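Local coordinates for probable zinc protease (PDB 4NNZ), which probably acts as a zinc-dependent metallopeptidase of the M16 family, forming one subunit of a heterodimeric protease, at residues A[100-103]-A[104-107]; A[123-126]-A[127-131]; A[151-154]-A[155-158]; A[283-286]-A[287-291]. All blocks are in the same frame, centred on the assembly; numbering follows the deposited sequence.

Contact 1 (A[100-103]-A[104-107]); sequences LPVA and LEME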
# COMPACT_ATOMS: atom_id res chain seq x y z
N LEU A 100 28.67 16.57 26.50
CA LEU A 100 27.56 15.65 26.41
C LEU A 100 26.30 16.23 27.00
O LEU A 100 25.22 16.01 26.49
CB LEU A 100 27.92 14.35 27.10
CG LEU A 100 26.82 13.31 27.21
CD1 LEU A 100 26.17 13.04 25.88
CD2 LEU A 100 27.33 12.03 27.79
N PRO A 101 26.44 17.01 28.05
CA PRO A 101 25.27 17.54 28.73
C PRO A 101 24.47 18.40 27.82
O PRO A 101 23.28 18.33 27.82
CB PRO A 101 25.89 18.41 29.79
CG PRO A 101 27.10 17.66 30.16
CD PRO A 101 27.54 16.84 29.00
N VAL A 102 25.12 19.20 27.01
CA VAL A 102 24.40 20.05 26.11
C VAL A 102 23.85 19.35 24.89
O VAL A 102 22.89 19.77 24.32
CB VAL A 102 25.23 21.26 25.71
CG1 VAL A 102 26.23 20.90 24.66
CG2 VAL A 102 24.32 22.33 25.20
N ALA A 103 24.48 18.26 24.50
CA ALA A 103 23.92 17.45 23.45
C ALA A 103 22.65 16.79 23.87
O ALA A 103 21.70 16.78 23.14
CB ALA A 103 24.92 16.40 23.03
N LEU A 104 22.62 16.23 25.06
CA LEU A 104 21.44 15.56 25.56
C LEU A 104 20.33 16.52 25.81
O LEU A 104 19.21 16.17 25.72
CB LEU A 104 21.73 14.83 26.84
CG LEU A 104 22.64 13.64 26.85
CD1 LEU A 104 22.63 13.07 28.23
CD2 LEU A 104 22.19 12.60 25.87
N GLU A 105 20.67 17.74 26.18
CA GLU A 105 19.67 18.71 26.52
C GLU A 105 18.89 19.12 25.32
O GLU A 105 17.73 19.46 25.43
CB GLU A 105 20.30 19.92 27.19
CG GLU A 105 19.44 21.17 27.22
CD GLU A 105 20.06 22.31 27.99
OE1 GLU A 105 20.89 23.04 27.43
OE2 GLU A 105 19.72 22.48 29.17
N MET A 106 19.52 19.11 24.16
CA MET A 106 18.88 19.62 22.99
C MET A 106 18.22 18.52 22.19
O MET A 106 17.45 18.79 21.31
CB MET A 106 19.84 20.45 22.18
CG MET A 106 20.62 19.68 21.16
SD MET A 106 21.87 20.71 20.38
CE MET A 106 21.86 19.94 18.77
N GLU A 107 18.51 17.28 22.52
CA GLU A 107 17.83 16.16 21.94
C GLU A 107 16.53 15.97 22.68
O GLU A 107 15.54 15.60 22.13
CB GLU A 107 18.68 14.91 22.08
CG GLU A 107 18.91 14.09 20.83
CD GLU A 107 18.44 14.73 19.55
OE1 GLU A 107 17.24 14.71 19.29
OE2 GLU A 107 19.26 15.25 18.79
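Leu100 and Leu104 meet one helical turn apart, at the start of helix 100-112, in both backbone and side chain. The amide of Leu104 donates a hydrogen bond to Leu100 O over 3.0 Å, nearly straight at 166°. Leu100 also brings its branched end to Leu104, with CG lying opposite the backbone N (chi1 175°), until CD1 rests 3.7 Å from Leu104 CG. Leu100 packs on Val29 and Leu104 on Ser31, both of strand 28-35. Pro101 supplies O to Glu105 N at 3.1 Å, a more bent bond, while its ring touches Leu206 and Tyr210 of helix 200-211. Val102 lies on the exposed flank; its O accepts only weakly from Met106 N, at 3.4 Å, and its CG2 passes Glu105 OE1 at 4.2 Å. Ala103 O serves two amides, Glu107 N at 3.3 Å and, more weakly, Met106 N, and its CB faces Gln93 and Leu95 of strand 89-96. Glu107 bends its acid away to a salt bridge with Arg110. The chemistry implies a helical turn with one buried and one exposed side: the leucines and Ala103 lie against strands 28-35 and 89-96, Leu104 also touching Leu206, while backbone bonds chiefly join the exposed flank.

Contact 2 (A[123-126]-A[127-131]); sequences SEIE and VIKEE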
# COMPACT_ATOMS: atom_id res chain seq x y z
N SER A 123 7.72 27.07 3.40
CA SER A 123 8.96 26.97 2.66
C SER A 123 9.56 25.58 2.54
O SER A 123 10.00 25.20 1.50
CB SER A 123 9.99 27.97 3.15
OG SER A 123 10.84 27.39 4.10
N GLU A 124 9.60 24.85 3.63
CA GLU A 124 10.22 23.55 3.65
C GLU A 124 9.56 22.50 2.79
O GLU A 124 10.21 21.65 2.26
CB GLU A 124 10.38 23.04 5.06
CG GLU A 124 11.50 23.70 5.82
CD GLU A 124 12.87 23.51 5.20
OE1 GLU A 124 13.18 22.40 4.73
OE2 GLU A 124 13.66 24.47 5.21
N ILE A 125 8.25 22.56 2.69
CA ILE A 125 7.55 21.56 1.94
C ILE A 125 7.98 21.63 0.50
O ILE A 125 8.13 20.64 -0.12
CB ILE A 125 6.02 21.59 2.19
CG1 ILE A 125 5.39 20.26 1.84
CG2 ILE A 125 5.36 22.64 1.37
CD1 ILE A 125 5.79 19.12 2.72
N GLU A 126 8.21 22.81 -0.00
CA GLU A 126 8.69 22.99 -1.35
C GLU A 126 10.05 22.41 -1.57
O GLU A 126 10.33 21.87 -2.61
CB GLU A 126 8.71 24.45 -1.72
CG GLU A 126 7.47 25.19 -1.35
CD GLU A 126 6.31 24.82 -2.22
OE1 GLU A 126 6.55 24.40 -3.34
OE2 GLU A 126 5.17 24.95 -1.77
N VAL A 127 10.91 22.52 -0.58
CA VAL A 127 12.21 21.95 -0.66
C VAL A 127 12.05 20.46 -0.79
O VAL A 127 12.69 19.84 -1.59
CB VAL A 127 12.98 22.23 0.64
CG1 VAL A 127 14.24 21.43 0.75
CG2 VAL A 127 13.30 23.68 0.78
N ILE A 128 11.19 19.88 0.02
CA ILE A 128 10.98 18.47 0.02
C ILE A 128 10.44 18.00 -1.29
O ILE A 128 10.88 17.03 -1.81
CB ILE A 128 10.05 18.09 1.14
CG1 ILE A 128 10.72 18.37 2.45
CG2 ILE A 128 9.71 16.63 1.11
CD1 ILE A 128 9.78 18.32 3.62
N LYS A 129 9.47 18.72 -1.80
CA LYS A 129 8.87 18.35 -3.04
C LYS A 129 9.92 18.43 -4.09
O LYS A 129 10.00 17.62 -4.98
CB LYS A 129 7.79 19.32 -3.38
CG LYS A 129 6.51 19.11 -2.63
CD LYS A 129 5.40 19.89 -3.26
CE LYS A 129 5.20 21.22 -2.59
NZ LYS A 129 4.19 21.95 -3.36
N GLU A 130 10.71 19.46 -3.98
CA GLU A 130 11.77 19.67 -4.91
C GLU A 130 12.76 18.55 -4.82
O GLU A 130 13.19 18.05 -5.81
CB GLU A 130 12.40 21.01 -4.61
CG GLU A 130 13.66 21.30 -5.36
CD GLU A 130 13.41 21.54 -6.82
OE1 GLU A 130 12.35 21.13 -7.31
OE2 GLU A 130 14.26 22.12 -7.48
N GLU A 131 13.09 18.14 -3.62
CA GLU A 131 14.00 17.05 -3.41
C GLU A 131 13.47 15.76 -4.03
O GLU A 131 14.23 14.97 -4.48
CB GLU A 131 14.32 16.89 -1.93
CG GLU A 131 14.72 15.50 -1.48
CD GLU A 131 15.33 15.45 -0.11
OE1 GLU A 131 14.63 15.77 0.85
OE2 GLU A 131 16.50 15.08 0.02
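Helix 118-137, which packs against the helix bearing the HxxEH signature of M16 peptidases, carries an i to i+3 salt bridge between Glu126 and Lys129. The two side chains run alongside each other in the same direction. Lys129 bends at chi3 (-95°), which folds NZ back to 3.4 Å from Glu126 OE1; OE2 is almost as near at 3.5 Å, so the ammonium sits before both carboxylate oxygens rather than on one, and the hydrogen bond is weak. Lys129 also lies against Met166 and Leu169 of helix 166-171. The backbone here is regular: Lys129 N donates to Ile125 O at 2.9 Å, and Glu130 N to Glu126 O at 2.8 Å. On the buried side Ile125 CD1 just reaches Ile128 CD1 at 4.2 Å, the two side chains crossing at an angle, and Ile128 CG1 lies 3.3 Å from Glu124 O. Ile128 leans on Ala52 and Val127 on His55, both of helix 49-56, while Glu124 OE1 makes a weak hydrogen bond with His55 NE2. Glu131 touches His51. The HxxEH signature on helix 49-56, with Glu131 following on helix 118-137 at the spacing of the third metal ligand, is consistent with the zinc site of M16 peptidases.

Contact 3 (A[151-154]-A[155-158]); sequences AAYP and ASGY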
# COMPACT_ATOMS: atom_id res chain seq x y z
N ALA A 151 5.69 -2.85 -6.23
CA ALA A 151 5.27 -4.14 -6.71
C ALA A 151 5.74 -5.30 -5.86
O ALA A 151 5.04 -6.26 -5.72
CB ALA A 151 5.68 -4.33 -8.14
N ALA A 152 6.93 -5.22 -5.32
CA ALA A 152 7.46 -6.23 -4.44
C ALA A 152 6.81 -6.39 -3.07
O ALA A 152 6.91 -7.42 -2.47
CB ALA A 152 8.95 -6.10 -4.32
N TYR A 153 6.12 -5.38 -2.59
CA TYR A 153 5.56 -5.45 -1.26
C TYR A 153 4.08 -5.13 -1.27
O TYR A 153 3.65 -4.14 -0.77
CB TYR A 153 6.29 -4.50 -0.33
CG TYR A 153 7.62 -4.92 0.19
CD1 TYR A 153 7.77 -6.01 1.00
CD2 TYR A 153 8.72 -4.19 -0.09
CE1 TYR A 153 8.99 -6.37 1.49
CE2 TYR A 153 9.94 -4.53 0.40
CZ TYR A 153 10.07 -5.62 1.18
OH TYR A 153 11.29 -5.91 1.64
N PRO A 154 3.27 -6.03 -1.80
CA PRO A 154 1.86 -5.75 -1.96
C PRO A 154 1.12 -5.45 -0.68
O PRO A 154 0.30 -4.59 -0.69
CB PRO A 154 1.32 -7.04 -2.51
CG PRO A 154 2.43 -7.66 -3.20
CD PRO A 154 3.62 -7.30 -2.44
N ALA A 155 1.37 -6.18 0.38
CA ALA A 155 0.61 -6.01 1.57
C ALA A 155 1.23 -5.21 2.68
O ALA A 155 0.53 -4.69 3.51
CB ALA A 155 0.19 -7.36 2.10
N SER A 156 2.54 -5.14 2.73
CA SER A 156 3.20 -4.44 3.82
C SER A 156 3.48 -2.97 3.62
O SER A 156 3.40 -2.46 2.56
CB SER A 156 4.47 -5.16 4.25
OG SER A 156 5.52 -4.95 3.37
N GLY A 157 3.86 -2.32 4.68
CA GLY A 157 4.14 -0.91 4.66
C GLY A 157 5.39 -0.62 3.89
O GLY A 157 5.68 0.49 3.57
N TYR A 158 6.12 -1.65 3.58
CA TYR A 158 7.36 -1.49 2.90
C TYR A 158 7.23 -0.96 1.54
O TYR A 158 8.18 -0.51 1.01
CB TYR A 158 8.19 -2.74 2.93
CG TYR A 158 8.80 -2.99 4.26
CD1 TYR A 158 9.12 -1.96 5.10
CD2 TYR A 158 9.05 -4.26 4.68
CE1 TYR A 158 9.66 -2.19 6.30
CE2 TYR A 158 9.60 -4.49 5.89
CZ TYR A 158 9.89 -3.45 6.69
OH TYR A 158 10.44 -3.64 7.88
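Tyr153, the first residue to leave helical geometry after helix 140-152, offers one face of its ring to CB of Tyr158, five residues on. Its own CB lies 3.8 Å from Ser156 OG. At CG the side chain turns opposite the carbonyl carbon (chi1 -78°), and from there the ring spreads between two partners: CD1 stays near the serine, 3.4 Å from Ser156 OG, whereas CD2 on the other flank is 3.4 Å from Tyr158 CB. That methylene stands over the middle of the ring, 3.5 Å from the centroid and 13° off the normal, a well-centred CH-pi contact. Farther out, CE1 approaches Tyr158 CD2 at 3.8 Å, and at the tip OH is still 4.1 Å from that same carbon. The Tyr158 ring presents its edge to the Tyr153 face in a T-shaped pair, with planes at 63°. Ser156 OG also receives a weak hydrogen bond from Tyr158 N. Asp87 is bonded to Tyr158 OH, and Pro154 packs on Ala150 and Ala155 on Trp165 of the second subunit, another copy of this protein. With no hydrogen bond passing directly between 151-154 and 155-158, the chemistry implies that an edge-to-face tyrosine pair and a CH-pi contact hold this buried turn together, while Glu227, from a separate loop, accepts from the amides of Ala155 and Ser156.

Contact 4 (A[283-286]-A[287-291]); sequences LASR and LERGE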
# COMPACT_ATOMS: atom_id res chain seq x y z
N LEU A 283 28.80 -15.00 -8.91
CA LEU A 283 28.35 -14.21 -10.01
C LEU A 283 29.50 -13.67 -10.81
O LEU A 283 29.42 -13.62 -12.01
CB LEU A 283 27.47 -13.08 -9.52
CG LEU A 283 26.13 -13.47 -8.97
CD1 LEU A 283 25.40 -12.24 -8.49
CD2 LEU A 283 25.35 -14.18 -10.04
N ALA A 284 30.54 -13.21 -10.14
CA ALA A 284 31.66 -12.69 -10.87
C ALA A 284 32.40 -13.72 -11.70
O ALA A 284 32.66 -13.51 -12.85
CB ALA A 284 32.62 -12.03 -9.91
N SER A 285 32.77 -14.81 -11.07
CA SER A 285 33.50 -15.81 -11.77
C SER A 285 32.68 -16.44 -12.85
O SER A 285 33.13 -16.60 -13.95
CB SER A 285 33.83 -16.89 -10.80
OG SER A 285 33.13 -16.66 -9.63
N ARG A 286 31.50 -16.88 -12.49
CA ARG A 286 30.62 -17.47 -13.44
C ARG A 286 29.96 -16.61 -14.51
O ARG A 286 29.87 -17.05 -15.63
CB ARG A 286 29.63 -18.33 -12.72
CG ARG A 286 30.31 -19.26 -11.78
CD ARG A 286 29.33 -20.24 -11.20
NE ARG A 286 29.99 -21.14 -10.30
CZ ARG A 286 29.42 -22.17 -9.72
NH1 ARG A 286 28.16 -22.43 -9.95
NH2 ARG A 286 30.12 -22.93 -8.91
N LEU A 287 29.43 -15.44 -14.17
CA LEU A 287 28.68 -14.67 -15.15
C LEU A 287 29.38 -13.48 -15.76
O LEU A 287 29.23 -13.21 -16.91
CB LEU A 287 27.36 -14.23 -14.57
CG LEU A 287 26.51 -15.39 -14.15
CD1 LEU A 287 25.14 -14.89 -13.76
CD2 LEU A 287 26.40 -16.38 -15.27
N GLU A 288 30.10 -12.74 -14.94
CA GLU A 288 30.98 -11.68 -15.39
C GLU A 288 32.20 -12.13 -16.16
O GLU A 288 32.57 -11.59 -17.18
CB GLU A 288 31.42 -10.88 -14.21
CG GLU A 288 31.71 -9.46 -14.56
CD GLU A 288 32.26 -8.69 -13.40
OE1 GLU A 288 31.66 -8.71 -12.31
OE2 GLU A 288 33.30 -8.05 -13.58
N ARG A 289 32.90 -13.07 -15.57
CA ARG A 289 33.98 -13.72 -16.23
C ARG A 289 33.34 -15.00 -16.64
O ARG A 289 32.25 -15.25 -16.27
CB ARG A 289 35.11 -13.94 -15.26
CG ARG A 289 35.56 -12.66 -14.62
CD ARG A 289 36.92 -12.77 -13.97
NE ARG A 289 36.97 -13.80 -12.97
CZ ARG A 289 36.56 -13.65 -11.73
NH1 ARG A 289 36.05 -12.50 -11.36
NH2 ARG A 289 36.67 -14.63 -10.87
N GLY A 290 33.97 -15.80 -17.47
CA GLY A 290 33.57 -17.18 -17.61
C GLY A 290 32.32 -17.41 -18.43
O GLY A 290 31.93 -18.52 -18.65
N GLU A 291 31.68 -16.35 -18.84
CA GLU A 291 30.50 -16.47 -19.64
C GLU A 291 30.18 -15.14 -20.22
O GLU A 291 29.54 -15.06 -21.22
CB GLU A 291 29.35 -16.94 -18.83
CG GLU A 291 28.76 -18.22 -19.32
CD GLU A 291 27.74 -18.75 -18.36
OE1 GLU A 291 28.15 -19.35 -17.35
OE2 GLU A 291 26.55 -18.54 -18.61
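Leu283 O is gripped by two successive amides, Leu287 N and Glu288 N, where helix 282-288 widens into a pi-type turn. The Leu287 bond is short at 2.8 Å, but its donor stands above the carbonyl plane. Glu288 N, at 3.1 Å, lies in that plane and gives the straighter bond. Leu283 O thus keeps its i to i+4 bond and adds an i to i+5 one. One residue on, Ala284 O has the i to i+5 bond from Arg289 N, over 2.8 Å with an N-H angle of 164°.

The arginine side chain folds back over the last turn. Bent at chi3 (-58°), it lays one face of its guanidinium over Ala284 O and Ser285 CA, with NH2 3.6 Å from Ser285 CB and NH1 3.8 Å from Ala284 CB. These are packing contacts; NH2 donates to Tyr279 O, and the guanidinium makes a cation-pi contact with the Tyr279 ring. Arg286 instead extends outward to a salt bridge with Asp338, and Ser285 OG has weak hydrogen bonds with Ser280 O and Arg282 O. On the apolar side Leu283 CD2 meets Leu287 CD1 at 3.8 Å, both leucines resting on Leu332. Gly290 follows with positive phi (76°), a conformation glycine accepts readily, in the loop before strand 294-301. The whole is a pi-type turn at the C-terminal end of helix 282-288, in the M16 inactive-domain family region, with its apolar side set on helix 325-341 and strand 294-301.

How the contacts relate
The four contacts follow one another along the chain without touching, so each is a separate example of local packing along the chain. Contacts 1 to 3 share the N-terminal M16 family region, and contact 4 lies in the following one. Contact 2 is the one beside helix 49-56, which carries the HxxEH signature and probably binds zinc; its centre is 29 Å from that of contact 1 and 26 Å from that of contact 3. Contacts 1 and 4, 52 Å apart between centres, lie on opposite sides of the chain's centre. Contact 3 is the most central of the four and the one at the subunit interface; the Tyr158 side chain is about 11 Å from a bound di(hydroxyethyl)ether.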